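Long-range contact in putative glycosyltransferase (Mannosyltransferase) involved in glycosylating the PBCV-1 major capsid protein (PDB 2P6W), which is a probable glycosyltransferase whose N-terminal GT-A-type domain binds manganese and UDP-sugar, thought to help glycosylate the major capsid protein of a chlorella virus: residues I105-F110 with P163-R168. Numbering follows the deposited sequence.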
loop_
_atom_site.group_PDB
_atom_site.type_symbol
_atom_site.label_atom_id
_atom_site.label_comp_id
_atom_site.label_asym_id
_atom_site.label_seq_id
_atom_site.Cartn_x
_atom_site.Cartn_y
_atom_site.Cartn_z
ATOM N N ILE A 105 11.702 -8.828 -10.787
ATOM C CA ILE A 105 10.563 -8.717 -9.856
ATOM C C ILE A 105 9.559 -7.636 -10.282
ATOM O O ILE A 105 9.957 -6.507 -10.611
ATOM C CB ILE A 105 11.050 -8.501 -8.400
ATOM C CG1 ILE A 105 12.007 -9.628 -7.984
ATOM C CG2 ILE A 105 9.855 -8.428 -7.429
ATOM C CD1 ILE A 105 11.435 -11.054 -8.175
ATOM N N LEU A 106 8.267 -8.014 -10.291
ATOM C CA LEU A 106 7.145 -7.111 -10.602
ATOM C C LEU A 106 6.381 -6.675 -9.350
ATOM O O LEU A 106 5.808 -5.596 -9.342
ATOM C CB LEU A 106 6.162 -7.758 -11.577
ATOM C CG LEU A 106 6.620 -8.049 -13.010
ATOM C CD1 LEU A 106 5.623 -8.988 -13.665
ATOM C CD2 LEU A 106 6.807 -6.795 -13.849
ATOM N N TYR A 107 6.366 -7.511 -8.308
ATOM C CA TYR A 107 5.662 -7.171 -7.064
ATOM C C TYR A 107 6.478 -7.531 -5.846
ATOM O O TYR A 107 7.008 -8.628 -5.780
ATOM C CB TYR A 107 4.368 -7.990 -6.968
ATOM C CG TYR A 107 3.219 -7.481 -7.808
ATOM C CD1 TYR A 107 2.286 -6.580 -7.281
ATOM C CD2 TYR A 107 3.053 -7.907 -9.121
ATOM C CE1 TYR A 107 1.231 -6.096 -8.055
ATOM C CE2 TYR A 107 2.011 -7.441 -9.892
ATOM C CZ TYR A 107 1.110 -6.528 -9.359
ATOM O OH TYR A 107 0.068 -6.068 -10.142
ATOM N N HIS A 108 6.565 -6.612 -4.884
ATOM C CA HIS A 108 7.011 -6.944 -3.541
ATOM C C HIS A 108 5.816 -6.814 -2.606
ATOM O O HIS A 108 5.155 -5.766 -2.586
ATOM C CB HIS A 108 8.122 -5.992 -3.093
ATOM C CG HIS A 108 9.417 -6.236 -3.789
ATOM N ND1 HIS A 108 9.788 -5.562 -4.929
ATOM C CD2 HIS A 108 10.403 -7.121 -3.535
ATOM C CE1 HIS A 108 10.954 -6.019 -5.348
ATOM N NE2 HIS A 108 11.358 -6.951 -4.506
ATOM N N THR A 109 5.506 -7.898 -1.888
ATOM C CA THR A 109 4.374 -7.944 -0.971
ATOM C C THR A 109 4.832 -8.466 0.386
ATOM O O THR A 109 6.006 -8.832 0.558
ATOM C CB THR A 109 3.228 -8.838 -1.544
ATOM O OG1 THR A 109 3.750 -10.158 -1.783
ATOM C CG2 THR A 109 2.708 -8.233 -2.840
ATOM N N PHE A 110 3.916 -8.488 1.346
ATOM C CA PHE A 110 4.243 -8.791 2.748
ATOM C C PHE A 110 3.230 -9.724 3.355
ATOM O O PHE A 110 2.032 -9.569 3.133
ATOM C CB PHE A 110 4.361 -7.485 3.562
ATOM C CG PHE A 110 5.277 -6.524 2.914
ATOM C CD1 PHE A 110 6.648 -6.629 3.119
ATOM C CD2 PHE A 110 4.794 -5.589 2.003
ATOM C CE1 PHE A 110 7.534 -5.794 2.447
ATOM C CE2 PHE A 110 5.655 -4.749 1.332
ATOM C CZ PHE A 110 7.040 -4.850 1.544
ATOM N N PRO A 163 -0.080 -16.610 -9.661
ATOM C CA PRO A 163 0.084 -17.831 -10.470
ATOM C C PRO A 163 0.509 -17.586 -11.902
ATOM O O PRO A 163 1.126 -18.467 -12.514
ATOM C CB PRO A 163 -1.305 -18.464 -10.434
ATOM C CG PRO A 163 -1.885 -18.003 -9.155
ATOM C CD PRO A 163 -1.415 -16.569 -9.035
ATOM N N ARG A 164 0.211 -16.398 -12.422
ATOM C CA ARG A 164 0.474 -16.096 -13.821
ATOM C C ARG A 164 1.841 -15.464 -14.063
ATOM O O ARG A 164 2.241 -15.298 -15.226
ATOM C CB ARG A 164 -0.638 -15.187 -14.358
ATOM C CG ARG A 164 -2.001 -15.885 -14.570
ATOM C CD ARG A 164 -3.109 -14.864 -14.836
ATOM N NE ARG A 164 -4.341 -15.523 -15.271
ATOM C CZ ARG A 164 -5.140 -16.229 -14.475
ATOM N NH1 ARG A 164 -4.861 -16.356 -13.183
ATOM N NH2 ARG A 164 -6.226 -16.821 -14.973
ATOM N N ILE A 165 2.543 -15.106 -12.979
ATOM C CA ILE A 165 3.881 -14.493 -13.056
ATOM C C ILE A 165 4.898 -15.215 -12.135
ATOM O O ILE A 165 5.556 -14.594 -11.280
ATOM C CB ILE A 165 3.835 -12.952 -12.807
ATOM C CG1 ILE A 165 3.179 -12.634 -11.453
ATOM C CG2 ILE A 165 3.048 -12.237 -13.930
ATOM C CD1 ILE A 165 3.516 -11.235 -10.917
ATOM N N PRO A 166 5.057 -16.533 -12.331
ATOM C CA PRO A 166 5.934 -17.295 -11.455
ATOM C C PRO A 166 7.337 -16.697 -11.451
ATOM O O PRO A 166 7.875 -16.346 -12.515
ATOM C CB PRO A 166 5.941 -18.691 -12.099
ATOM C CG PRO A 166 5.601 -18.440 -13.524
ATOM C CD PRO A 166 4.536 -17.374 -13.421
ATOM N N GLY A 167 7.901 -16.551 -10.255
ATOM C CA GLY A 167 9.253 -16.043 -10.097
ATOM C C GLY A 167 9.394 -14.533 -10.148
ATOM O O GLY A 167 10.501 -14.002 -10.003
ATOM N N ARG A 168 8.284 -13.823 -10.352
ATOM C CA ARG A 168 8.377 -12.379 -10.530
ATOM C C ARG A 168 7.722 -11.623 -9.373
ATOM O O ARG A 168 7.321 -10.472 -9.510
ATOM C CB ARG A 168 7.810 -11.955 -11.897
ATOM C CG ARG A 168 8.455 -12.690 -13.063
ATOM C CD ARG A 168 8.187 -11.971 -14.386
ATOM N NE ARG A 168 8.811 -10.648 -14.449
ATOM C CZ ARG A 168 8.692 -9.831 -15.491
ATOM N NH1 ARG A 168 7.954 -10.201 -16.522
ATOM N NH2 ARG A 168 9.291 -8.647 -15.502
HETATM O O HOH W 1 10.345 -6.750 -13.450
#
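Ile105 reaches Gly167 with its CD1 methyl, 3.6 Å from Gly167 O. Here, in the GT-A-type domain, the type II turn Ile165 to Arg168 links helix 153-164 to edge strand 169-172, which runs parallel to strand 107-110. Gly167 takes the third position of the turn, with the positive phi (82°) of a type II turn, and Arg168 N closes the turn on Ile165 O. A water bridges Ile105 O, weakly, and Arg168 NH2.

Leu106 is the most covered residue of 105-110, chiefly by Arg168. Its N donates to Arg168 O at 2.7 Å, nearly straight at 166°. Its side chain crosses that of Arg168 obliquely, with CD1 over the centre of one guanidinium face, 3.6 Å above the plane. CD2 lies 3.5 Å from Arg168 NH2. The Arg168 chain bends at chi3 (65°), and NE is hydrogen-bonded to Asn104 O, which helps hold the group against the leucine.

Tyr107 N makes a second, weak bond to Arg168 O, so this carbonyl takes two successive N-H groups; Tyr107 also pairs with Ile170 in the parallel strand. The Tyr107 hydroxyl is hydrogen-bonded to Glu135 OE2, and Ile134 of helix 132-140 packs on Leu106, Tyr107 and Ile165. Ile165 crosses the tyrosine side chain at about a right angle, its CD1 meeting the ring obliquely, 3.8 Å from Tyr107 CD2.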